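Local atomic coordinates of S-adenosylmethionine:2-demethylmenaquinone methyltransferase (Geobacillus kaustophilus, PDB entry 2PCN), a protein that belongs to the Aldolase/RraA family and forms compact subunits of mixed alpha/beta structure, three copies of which make up the assembly. Residues G132-E137 with V149-K154; A70-R75 with A86-H91; G106-G111 with V142-D147. All blocks are in the same frame, centred on the assembly; numbering follows the deposited sequence.

All three contacts are buried, mainly apolar and free of hydrogen bonds between their own segments. Interactions 1 and 3 meet through two neighbouring antiparallel strands, 141-145 and 148-152; the backbone pair Val150 O and Tyr143 N, 2.9 Å apart, probably a hydrogen bond, ties them together. Interactions 2 and 3 meet through parallel neighbours of the same mixed sheet, strand 87-90 of the one beside strand 106-109 of the other. In interaction 1 a tryptophan packs against valines, in interaction 2 only branched aliphatic chains meet, and interaction 3, about half as large, rests on one methionine that also touches a backbone carbonyl oxygen. A second subunit lies close to interactions 1 and 3 alone.

Interaction 1: residues G132-E137 with V149-K154; sequences GGVRWE and VVVANK
Val149 opens the contact by setting CG1 against the benzo rim of Trp136, 4.0 Å from CH2 and close to the plane of the ring. With CG1 anti to the backbone N (chi1 179°), this methyl is the branch directed at the indole, and the two side chains cross at about a right angle. Val150 points away from the hairpin, to Val16 of strand 14-16 in its own chain and to Pro114 of a second subunit. Next comes Val151, which carries the largest share of the contact: its CG2 lies 3.6 Å from Trp136 CZ3 and 3.8 Å from CE3, approaching the ring obliquely, and Ile34 of strand 30-38 touches both residues. The same methyl touches Val134, with CG1 to Val151 CG2 at 4.1 Å, so one branch serves two partners. Val134 CG1 in turn lies 3.6 Å above one face of the Trp136 ring, towards its rim.

Strand 134-136 is the second arm of a beta-hairpin with strand 129-131. Gly132 and Gly133 form its two-residue turn, both with positive phi in values close to a type I' turn, a conformation that glycine accepts readily. Across the contact this strand packs on strand 149-152 without pairing with it: the axes stay 8.6 Å apart at an angle of 58°, a gap that a broad indole and beta-branched valines fill well. The polar NE1 of Trp136 is satisfied by the carbonyl O of Phe131, whose ring also stacks with the indole, which probably helps to hold the rotation of the ring that the valines meet.

After Asn153, Lys154 ends the segment with NZ in a salt bridge to Glu13, as befits a long charged chain where the strand gives way to loop.

Interaction 2: residues A70-R75 with A86-H91; sequences ALLGDR and AGVIIH
Leu72 and Val88 reach towards each other tip to tip, Leu72 CD1 lying 4.1 Å from Val88 CG2. The leucine can extend this far because CG stands anti to the backbone N (chi1 179°), which carries CG and its two methyls out to strand 87-90. Nearer its root the same residue receives a second neighbour: Ile90 CD1, the end of the longer isoleucine branch, comes to rest 3.7 Å from Leu72 CB. Ile90 thus approaches Leu72 at the stem, whereas Val88 meets it at the end. Its shorter branch is used as well, since CG2 packs 3.8 Å from Leu71 CD1, and those two side chains lie at a slant to one another. With one branch for each leucine, Ile90 has the largest buried share of the contact.

The two segments are joined through helix 74-82, with Gly73 at its N-cap, yet the strands at either end are not sheet neighbours. Strand 70-72 is an outermost member of a small three-stranded parallel sheet, while strand 87-90 runs inside the large mixed sheet, parallel to both 58-62 and 106-109. Their contact is therefore between sheets and purely by side chains. Val88 and Ile90, two residues apart, face the same way from the extended chain, and beta-branched residues suit such a strand; the leucines branch one carbon further out, at CG, and so present terminal methyls to the strand. Helix 44-52 closes over the junction, Leu50 touching both Leu72 and Val88. Ile100 of helix 97-100 also packs on Leu72, and Leu71 leans on Val61 of strand 58-62.

Interaction 3: residues G106-G111 with V142-D147; sequences GVMAIG and VYADAD
Met108 makes the whole crossing from strand 106-109, with SD 3.9 Å from Ala144 CB and its terminal CE 3.5 Å from the backbone O of Asp145. Its chain leaves with CG beside the backbone N (chi1 -66°), runs extended through CG, and then bends at chi3, 143°, which lays the methyl alongside strand 142-145. An unbranched, pliable thioether suits this place: it spans the gap and adapts its end to the small alanine. Val149 CG2 also presses on SD, at 3.5 Å, and Phe30 touches both Met108 and Ala144.

These strands belong to one curled mixed sheet without being neighbours in it, and Met108 lies between them, consistent with a position on the inner side of the curl. Beyond Ala144 the chain turns back into strand 148-152, a hairpin connection that begins with an Asx turn. Asp145 OD1 accepts from Asp147 N at 2.9 Å, the donor standing 57° out of the carboxylate plane. Gly148 N and Thr3 OG1 bond to the same oxygen, which is thereby gripped three times. Asp147, held by this turn, directs its carboxylate to Asp96 N and Ser97 OG of a second subunit.

Interaction 1: residues G132-E137 with V149-K154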
ATOM      1  N   GLY A 132      11.241   8.668  12.672  1.00 13.32           N
ATOM      2  CA  GLY A 132      10.466   9.344  11.646  1.00 11.87           C
ATOM      3  C   GLY A 132      10.785  10.822  11.564  1.00 15.65           C
ATOM      4  O   GLY A 132       9.974  11.613  11.082  1.00 16.65           O
ATOM      5  N   GLY A 133      11.973  11.189  12.035  1.00 15.43           N
ATOM      6  CA  GLY A 133      12.391  12.580  12.010  1.00 17.99           C
ATOM      7  C   GLY A 133      11.638  13.427  13.017  1.00 17.09           C
ATOM      8  O   GLY A 133      11.617  14.653  12.915  1.00 16.63           O
ATOM      9  N   VAL A 134      11.027  12.775  14.001  1.00 14.66           N
ATOM     10  CA  VAL A 134      10.253  13.481  15.016  1.00 10.73           C
ATOM     11  C   VAL A 134      10.668  13.110  16.437  1.00 13.25           C
ATOM     12  O   VAL A 134      11.061  11.975  16.708  1.00 10.84           O
ATOM     13  CB  VAL A 134       8.731  13.186  14.850  1.00 11.81           C
ATOM     14  CG1 VAL A 134       7.938  13.721  16.045  1.00 12.15           C
ATOM     15  CG2 VAL A 134       8.224  13.819  13.566  1.00 11.62           C
ATOM     16  N   ARG A 135      10.589  14.084  17.338  1.00 12.38           N
ATOM     17  CA  ARG A 135      10.909  13.866  18.745  1.00 11.43           C
ATOM     18  C   ARG A 135       9.549  13.770  19.428  1.00 10.64           C
ATOM     19  O   ARG A 135       8.808  14.752  19.485  1.00 13.54           O
ATOM     20  CB  ARG A 135      11.699  15.057  19.299  1.00 18.12           C
ATOM     21  CG  ARG A 135      12.137  14.921  20.751  1.00 20.69           C
ATOM     22  CD  ARG A 135      12.625  16.268  21.284  1.00 30.79           C
ATOM     23  NE  ARG A 135      13.129  16.191  22.653  1.00 38.08           N
ATOM     24  CZ  ARG A 135      14.264  15.592  22.998  1.00 43.71           C
ATOM     25  NH1 ARG A 135      15.018  15.013  22.073  1.00 46.72           N
ATOM     26  NH2 ARG A 135      14.648  15.573  24.268  1.00 44.92           N
ATOM     27  N   TRP A 136       9.219  12.580  19.925  1.00 10.64           N
ATOM     28  CA  TRP A 136       7.937  12.337  20.581  1.00  9.72           C
ATOM     29  C   TRP A 136       8.074  12.426  22.101  1.00 10.48           C
ATOM     30  O   TRP A 136       8.652  11.541  22.728  1.00 14.84           O
ATOM     31  CB  TRP A 136       7.412  10.948  20.197  1.00 10.34           C
ATOM     32  CG  TRP A 136       7.503  10.647  18.726  1.00 12.90           C
ATOM     33  CD1 TRP A 136       8.634  10.365  18.015  1.00 10.48           C
ATOM     34  CD2 TRP A 136       6.419  10.604  17.789  1.00  9.81           C
ATOM     35  NE1 TRP A 136       8.323  10.146  16.694  1.00  8.65           N
ATOM     36  CE2 TRP A 136       6.970  10.286  16.528  1.00  6.17           C
ATOM     37  CE3 TRP A 136       5.036  10.800  17.894  1.00 11.83           C
ATOM     38  CZ2 TRP A 136       6.183  10.160  15.374  1.00 10.18           C
ATOM     39  CZ3 TRP A 136       4.253  10.675  16.748  1.00 13.73           C
ATOM     40  CH2 TRP A 136       4.830  10.357  15.506  1.00 14.58           C
ATOM     41  N   GLU A 137       7.521  13.486  22.684  1.00 14.27           N
ATOM     42  CA  GLU A 137       7.600  13.707  24.125  1.00 19.35           C
ATOM     43  C   GLU A 137       6.302  13.429  24.873  1.00 17.15           C
ATOM     44  O   GLU A 137       5.216  13.729  24.385  1.00 15.91           O
ATOM     45  CB  GLU A 137       8.019  15.154  24.407  1.00 20.34           C
ATOM     46  CG  GLU A 137       9.427  15.511  23.965  1.00 30.22           C
ATOM     47  CD  GLU A 137       9.767  16.965  24.247  1.00 36.51           C
ATOM     48  OE1 GLU A 137       9.482  17.433  25.370  1.00 41.46           O
ATOM     49  OE2 GLU A 137      10.322  17.635  23.351  1.00 35.90           O
ATOM     50  N   VAL A 149       0.842  12.427   9.928  1.00  6.88           N
ATOM     51  CA  VAL A 149       0.862  12.556  11.377  1.00  5.58           C
ATOM     52  C   VAL A 149       1.703  13.764  11.776  1.00  5.53           C
ATOM     53  O   VAL A 149       2.838  13.913  11.328  1.00  9.76           O
ATOM     54  CB  VAL A 149       1.472  11.295  12.027  1.00 11.84           C
ATOM     55  CG1 VAL A 149       1.514  11.457  13.544  1.00  7.41           C
ATOM     56  CG2 VAL A 149       0.663  10.061  11.633  1.00  8.66           C
ATOM     57  N   VAL A 150       1.139  14.624  12.618  1.00  8.56           N
ATOM     58  CA  VAL A 150       1.839  15.812  13.080  1.00 10.40           C
ATOM     59  C   VAL A 150       1.790  15.887  14.600  1.00 12.95           C
ATOM     60  O   VAL A 150       0.812  15.467  15.222  1.00 12.03           O
ATOM     61  CB  VAL A 150       1.234  17.097  12.473  1.00  9.98           C
ATOM     62  CG1 VAL A 150       1.306  17.023  10.953  1.00  9.81           C
ATOM     63  CG2 VAL A 150      -0.205  17.280  12.935  1.00 13.31           C
ATOM     64  N   VAL A 151       2.852  16.425  15.189  1.00 13.85           N
ATOM     65  CA  VAL A 151       2.960  16.529  16.639  1.00 11.30           C
ATOM     66  C   VAL A 151       3.174  17.961  17.119  1.00 14.05           C
ATOM     67  O   VAL A 151       4.025  18.678  16.597  1.00 13.97           O
ATOM     68  CB  VAL A 151       4.134  15.670  17.150  1.00 11.30           C
ATOM     69  CG1 VAL A 151       4.259  15.795  18.657  1.00 10.99           C
ATOM     70  CG2 VAL A 151       3.929  14.218  16.741  1.00 12.11           C
ATOM     71  N   ALA A 152       2.399  18.365  18.121  1.00 14.44           N
ATOM     72  CA  ALA A 152       2.513  19.700  18.706  1.00 17.39           C
ATOM     73  C   ALA A 152       2.882  19.519  20.178  1.00 23.47           C
ATOM     74  O   ALA A 152       2.607  18.473  20.764  1.00 16.45           O
ATOM     75  CB  ALA A 152       1.190  20.448  18.579  1.00 20.64           C
ATOM     76  N   ASN A 153       3.504  20.527  20.781  1.00 25.62           N
ATOM     77  CA  ASN A 153       3.894  20.414  22.181  1.00 33.17           C
ATOM     78  C   ASN A 153       2.759  20.726  23.150  1.00 36.76           C
ATOM     79  O   ASN A 153       2.963  20.774  24.364  1.00 41.15           O
ATOM     80  CB  ASN A 153       5.099  21.311  22.471  1.00 44.49           C
ATOM     81  CG  ASN A 153       6.385  20.767  21.876  1.00 53.72           C
ATOM     82  OD1 ASN A 153       7.447  21.377  22.001  1.00 61.69           O
ATOM     83  ND2 ASN A 153       6.296  19.608  21.228  1.00 59.89           N
ATOM     84  N   LYS A 154       1.563  20.931  22.610  1.00 31.74           N
ATOM     85  CA  LYS A 154       0.389  21.219  23.424  1.00 36.25           C
ATOM     86  C   LYS A 154      -0.884  21.157  22.592  1.00 35.15           C
ATOM     87  O   LYS A 154      -0.827  21.120  21.363  1.00 32.18           O
ATOM     88  CB  LYS A 154       0.521  22.595  24.091  1.00 36.54           C
ATOM     89  CG  LYS A 154       0.913  23.736  23.160  1.00 42.92           C
ATOM     90  CD  LYS A 154      -0.220  24.155  22.240  1.00 47.44           C
ATOM     91  CE  LYS A 154       0.168  25.381  21.431  1.00 52.34           C
ATOM     92  NZ  LYS A 154       1.387  25.145  20.604  1.00 56.67           N
TER

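Interaction 2: residues A70-R75 with A86-H91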
ATOM      1  N   ALA A  70       5.221  -8.767  15.913  1.00 10.52           N
ATOM      2  CA  ALA A  70       4.126  -7.817  16.031  1.00  9.12           C
ATOM      3  C   ALA A  70       4.185  -7.280  17.460  1.00 11.72           C
ATOM      4  O   ALA A  70       4.564  -8.006  18.381  1.00 13.36           O
ATOM      5  CB  ALA A  70       2.801  -8.520  15.782  1.00  9.16           C
ATOM      6  N   LEU A  71       3.826  -6.016  17.656  1.00  9.06           N
ATOM      7  CA  LEU A  71       3.854  -5.437  19.000  1.00 10.64           C
ATOM      8  C   LEU A  71       2.444  -5.228  19.549  1.00 14.49           C
ATOM      9  O   LEU A  71       2.253  -4.937  20.733  1.00 11.97           O
ATOM     10  CB  LEU A  71       4.614  -4.104  18.987  1.00 11.38           C
ATOM     11  CG  LEU A  71       6.115  -4.199  18.680  1.00 10.97           C
ATOM     12  CD1 LEU A  71       6.710  -2.804  18.583  1.00 11.00           C
ATOM     13  CD2 LEU A  71       6.819  -4.996  19.772  1.00 13.10           C
ATOM     14  N   LEU A  72       1.454  -5.383  18.680  1.00 11.86           N
ATOM     15  CA  LEU A  72       0.068  -5.212  19.089  1.00 10.62           C
ATOM     16  C   LEU A  72      -0.838  -6.128  18.283  1.00 12.83           C
ATOM     17  O   LEU A  72      -0.658  -6.287  17.068  1.00  7.90           O
ATOM     18  CB  LEU A  72      -0.354  -3.749  18.911  1.00  9.78           C
ATOM     19  CG  LEU A  72      -1.796  -3.385  19.277  1.00 10.35           C
ATOM     20  CD1 LEU A  72      -1.812  -2.189  20.213  1.00 14.63           C
ATOM     21  CD2 LEU A  72      -2.576  -3.088  18.015  1.00 11.41           C
ATOM     22  N   GLY A  73      -1.795  -6.738  18.981  1.00 11.05           N
ATOM     23  CA  GLY A  73      -2.748  -7.639  18.360  1.00 10.96           C
ATOM     24  C   GLY A  73      -4.161  -7.267  18.772  1.00 11.31           C
ATOM     25  O   GLY A  73      -4.369  -6.220  19.380  1.00  8.60           O
ATOM     26  N   ASP A  74      -5.135  -8.122  18.475  1.00 14.24           N
ATOM     27  CA  ASP A  74      -6.516  -7.793  18.810  1.00 16.14           C
ATOM     28  C   ASP A  74      -6.806  -7.710  20.308  1.00 11.24           C
ATOM     29  O   ASP A  74      -7.649  -6.920  20.726  1.00 11.13           O
ATOM     30  CB  ASP A  74      -7.483  -8.766  18.123  1.00 23.95           C
ATOM     31  CG  ASP A  74      -7.456 -10.149  18.729  1.00 25.60           C
ATOM     32  OD1 ASP A  74      -6.353 -10.674  18.976  1.00 36.61           O
ATOM     33  OD2 ASP A  74      -8.549 -10.718  18.945  1.00 38.77           O
ATOM     34  N   ARG A  75      -6.113  -8.505  21.120  1.00 12.89           N
ATOM     35  CA  ARG A  75      -6.340  -8.457  22.564  1.00 18.09           C
ATOM     36  C   ARG A  75      -5.994  -7.077  23.105  1.00 10.48           C
ATOM     37  O   ARG A  75      -6.774  -6.472  23.843  1.00 13.47           O
ATOM     38  CB  ARG A  75      -5.491  -9.501  23.287  1.00 22.49           C
ATOM     39  CG  ARG A  75      -5.887 -10.941  23.019  1.00 36.77           C
ATOM     40  CD  ARG A  75      -4.975 -11.869  23.794  1.00 48.21           C
ATOM     41  NE  ARG A  75      -3.574 -11.624  23.470  1.00 57.67           N
ATOM     42  CZ  ARG A  75      -2.575 -11.734  24.340  1.00 64.66           C
ATOM     43  NH1 ARG A  75      -2.820 -12.086  25.596  1.00 67.85           N
ATOM     44  NH2 ARG A  75      -1.330 -11.491  23.954  1.00 67.93           N
ATOM     45  N   ALA A  86      -7.569   6.870  22.312  1.00  8.91           N
ATOM     46  CA  ALA A  86      -7.773   7.435  20.979  1.00 12.33           C
ATOM     47  C   ALA A  86      -7.164   6.547  19.895  1.00 12.58           C
ATOM     48  O   ALA A  86      -7.767   6.337  18.838  1.00 12.39           O
ATOM     49  CB  ALA A  86      -7.164   8.833  20.907  1.00 11.56           C
ATOM     50  N   GLY A  87      -5.969   6.030  20.159  1.00  9.47           N
ATOM     51  CA  GLY A  87      -5.320   5.173  19.185  1.00 10.31           C
ATOM     52  C   GLY A  87      -3.896   4.809  19.543  1.00  9.10           C
ATOM     53  O   GLY A  87      -3.403   5.165  20.616  1.00  9.58           O
ATOM     54  N   VAL A  88      -3.240   4.088  18.641  1.00  8.65           N
ATOM     55  CA  VAL A  88      -1.861   3.664  18.840  1.00  6.53           C
ATOM     56  C   VAL A  88      -1.071   3.897  17.552  1.00  9.58           C
ATOM     57  O   VAL A  88      -1.572   3.646  16.457  1.00 11.37           O
ATOM     58  CB  VAL A  88      -1.778   2.155  19.194  1.00 10.80           C
ATOM     59  CG1 VAL A  88      -0.349   1.788  19.577  1.00  8.35           C
ATOM     60  CG2 VAL A  88      -2.749   1.819  20.327  1.00  8.86           C
ATOM     61  N   ILE A  89       0.154   4.393  17.692  1.00  6.34           N
ATOM     62  CA  ILE A  89       1.037   4.635  16.550  1.00  7.01           C
ATOM     63  C   ILE A  89       2.285   3.816  16.841  1.00 11.27           C
ATOM     64  O   ILE A  89       2.960   4.035  17.849  1.00  9.56           O
ATOM     65  CB  ILE A  89       1.398   6.126  16.420  1.00  8.27           C
ATOM     66  CG1 ILE A  89       0.127   6.933  16.136  1.00  8.34           C
ATOM     67  CG2 ILE A  89       2.423   6.319  15.305  1.00  9.69           C
ATOM     68  CD1 ILE A  89       0.320   8.436  16.145  1.00 10.77           C
ATOM     69  N   ILE A  90       2.595   2.874  15.954  1.00 10.46           N
ATOM     70  CA  ILE A  90       3.722   1.978  16.181  1.00 12.61           C
ATOM     71  C   ILE A  90       4.828   1.976  15.133  1.00 10.17           C
ATOM     72  O   ILE A  90       4.583   1.719  13.955  1.00  9.00           O
ATOM     73  CB  ILE A  90       3.211   0.521  16.320  1.00  8.13           C
ATOM     74  CG1 ILE A  90       2.008   0.485  17.264  1.00  9.12           C
ATOM     75  CG2 ILE A  90       4.326  -0.383  16.830  1.00 11.69           C
ATOM     76  CD1 ILE A  90       1.363  -0.878  17.395  1.00 11.98           C
ATOM     77  N   HIS A  91       6.048   2.270  15.572  1.00  9.27           N
ATOM     78  CA  HIS A  91       7.195   2.230  14.677  1.00 10.43           C
ATOM     79  C   HIS A  91       7.593   0.762  14.766  1.00 10.96           C
ATOM     80  O   HIS A  91       8.559   0.390  15.442  1.00  7.47           O
ATOM     81  CB  HIS A  91       8.315   3.142  15.185  1.00 11.18           C
ATOM     82  CG  HIS A  91       9.538   3.139  14.319  1.00  9.82           C
ATOM     83  ND1 HIS A  91       9.484   2.948  12.955  1.00 16.84           N
ATOM     84  CD2 HIS A  91      10.845   3.313  14.622  1.00  8.76           C
ATOM     85  CE1 HIS A  91      10.708   3.000  12.455  1.00  9.82           C
ATOM     86  NE2 HIS A  91      11.552   3.220  13.448  1.00 13.33           N
TER

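Interaction 3: residues G106-G111 with V142-D147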
ATOM      1  N   GLY A 106      -7.880   4.171  16.373  1.00 13.56           N
ATOM      2  CA  GLY A 106      -6.856   4.393  15.371  1.00  7.78           C
ATOM      3  C   GLY A 106      -5.648   3.512  15.615  1.00 11.39           C
ATOM      4  O   GLY A 106      -5.218   3.338  16.756  1.00  7.31           O
ATOM      5  N   VAL A 107      -5.120   2.922  14.550  1.00  8.70           N
ATOM      6  CA  VAL A 107      -3.932   2.083  14.657  1.00 11.64           C
ATOM      7  C   VAL A 107      -3.077   2.266  13.410  1.00 10.99           C
ATOM      8  O   VAL A 107      -3.498   1.921  12.306  1.00 10.40           O
ATOM      9  CB  VAL A 107      -4.272   0.575  14.782  1.00 12.88           C
ATOM     10  CG1 VAL A 107      -2.975  -0.239  14.845  1.00  6.17           C
ATOM     11  CG2 VAL A 107      -5.107   0.315  16.025  1.00 10.17           C
ATOM     12  N   MET A 108      -1.888   2.830  13.594  1.00  9.18           N
ATOM     13  CA  MET A 108      -0.953   3.038  12.493  1.00  9.37           C
ATOM     14  C   MET A 108       0.327   2.276  12.797  1.00 10.44           C
ATOM     15  O   MET A 108       0.819   2.297  13.929  1.00 10.94           O
ATOM     16  CB  MET A 108      -0.623   4.524  12.317  1.00  9.38           C
ATOM     17  CG  MET A 108      -1.790   5.384  11.873  1.00 14.25           C
ATOM     18  SD  MET A 108      -1.260   7.079  11.585  1.00 16.60           S
ATOM     19  CE  MET A 108      -2.268   7.524  10.171  1.00 21.05           C
ATOM     20  N   ALA A 109       0.862   1.605  11.783  1.00 10.46           N
ATOM     21  CA  ALA A 109       2.086   0.824  11.931  1.00  8.25           C
ATOM     22  C   ALA A 109       2.754   0.739  10.563  1.00  9.46           C
ATOM     23  O   ALA A 109       2.165   1.147   9.560  1.00  8.65           O
ATOM     24  CB  ALA A 109       1.748  -0.565  12.445  1.00  7.84           C
ATOM     25  N   ILE A 110       3.972   0.212  10.501  1.00  7.24           N
ATOM     26  CA  ILE A 110       4.648   0.132   9.209  1.00  7.08           C
ATOM     27  C   ILE A 110       4.420  -1.182   8.478  1.00 13.29           C
ATOM     28  O   ILE A 110       4.832  -1.337   7.327  1.00 12.72           O
ATOM     29  CB  ILE A 110       6.170   0.373   9.340  1.00  9.89           C
ATOM     30  CG1 ILE A 110       6.815  -0.727  10.184  1.00 16.13           C
ATOM     31  CG2 ILE A 110       6.416   1.745   9.956  1.00 11.73           C
ATOM     32  CD1 ILE A 110       8.331  -0.699  10.164  1.00 21.10           C
ATOM     33  N   GLY A 111       3.753  -2.125   9.137  1.00 10.54           N
ATOM     34  CA  GLY A 111       3.490  -3.399   8.495  1.00  9.14           C
ATOM     35  C   GLY A 111       2.871  -4.416   9.430  1.00 11.66           C
ATOM     36  O   GLY A 111       2.558  -4.107  10.578  1.00 10.20           O
ATOM     37  N   VAL A 142      -0.584  14.573  19.519  1.00  8.96           N
ATOM     38  CA  VAL A 142      -0.421  14.048  18.172  1.00  8.95           C
ATOM     39  C   VAL A 142      -1.752  14.021  17.424  1.00 10.48           C
ATOM     40  O   VAL A 142      -2.795  13.698  17.991  1.00 13.40           O
ATOM     41  CB  VAL A 142       0.197  12.627  18.199  1.00 11.68           C
ATOM     42  CG1 VAL A 142      -0.715  11.667  18.950  1.00  5.81           C
ATOM     43  CG2 VAL A 142       0.450  12.140  16.780  1.00 10.42           C
ATOM     44  N   TYR A 143      -1.702  14.376  16.149  1.00 10.08           N
ATOM     45  CA  TYR A 143      -2.886  14.396  15.300  1.00 10.38           C
ATOM     46  C   TYR A 143      -2.578  13.517  14.099  1.00  9.67           C
ATOM     47  O   TYR A 143      -1.548  13.686  13.447  1.00  8.82           O
ATOM     48  CB  TYR A 143      -3.176  15.824  14.836  1.00 12.58           C
ATOM     49  CG  TYR A 143      -3.379  16.800  15.973  1.00 11.25           C
ATOM     50  CD1 TYR A 143      -4.632  16.968  16.560  1.00 13.00           C
ATOM     51  CD2 TYR A 143      -2.309  17.530  16.484  1.00 14.50           C
ATOM     52  CE1 TYR A 143      -4.814  17.843  17.633  1.00 19.07           C
ATOM     53  CE2 TYR A 143      -2.478  18.406  17.554  1.00 17.45           C
ATOM     54  CZ  TYR A 143      -3.732  18.558  18.124  1.00 22.98           C
ATOM     55  OH  TYR A 143      -3.898  19.429  19.179  1.00 23.90           O
ATOM     56  N   ALA A 144      -3.461  12.571  13.816  1.00  8.95           N
ATOM     57  CA  ALA A 144      -3.243  11.679  12.692  1.00 10.84           C
ATOM     58  C   ALA A 144      -4.475  11.515  11.818  1.00 11.41           C
ATOM     59  O   ALA A 144      -5.609  11.583  12.292  1.00 10.30           O
ATOM     60  CB  ALA A 144      -2.784  10.315  13.196  1.00 11.41           C
ATOM     61  N   ASP A 145      -4.237  11.313  10.529  1.00  7.56           N
ATOM     62  CA  ASP A 145      -5.320  11.080   9.589  1.00 11.13           C
ATOM     63  C   ASP A 145      -4.763  10.479   8.309  1.00 12.12           C
ATOM     64  O   ASP A 145      -3.591  10.101   8.251  1.00  9.41           O
ATOM     65  CB  ASP A 145      -6.127  12.364   9.312  1.00  6.31           C
ATOM     66  CG  ASP A 145      -5.356  13.402   8.521  1.00 10.42           C
ATOM     67  OD1 ASP A 145      -4.216  13.127   8.096  1.00  9.89           O
ATOM     68  OD2 ASP A 145      -5.911  14.503   8.320  1.00 12.53           O
ATOM     69  N   ALA A 146      -5.608  10.377   7.291  1.00  8.90           N
ATOM     70  CA  ALA A 146      -5.218   9.792   6.014  1.00 14.26           C
ATOM     71  C   ALA A 146      -4.035  10.463   5.315  1.00 13.94           C
ATOM     72  O   ALA A 146      -3.370   9.834   4.491  1.00 11.17           O
ATOM     73  CB  ALA A 146      -6.425   9.764   5.074  1.00 11.77           C
ATOM     74  N   ASP A 147      -3.768  11.726   5.634  1.00 10.04           N
ATOM     75  CA  ASP A 147      -2.664  12.438   4.988  1.00  7.75           C
ATOM     76  C   ASP A 147      -1.324  12.353   5.714  1.00  9.70           C
ATOM     77  O   ASP A 147      -0.271  12.502   5.095  1.00 10.26           O
ATOM     78  CB  ASP A 147      -3.028  13.908   4.779  1.00  8.22           C
ATOM     79  CG  ASP A 147      -4.183  14.082   3.817  1.00 13.43           C
ATOM     80  OD1 ASP A 147      -4.239  13.328   2.825  1.00 10.37           O
ATOM     81  OD2 ASP A 147      -5.023  14.976   4.044  1.00 11.00           O
TER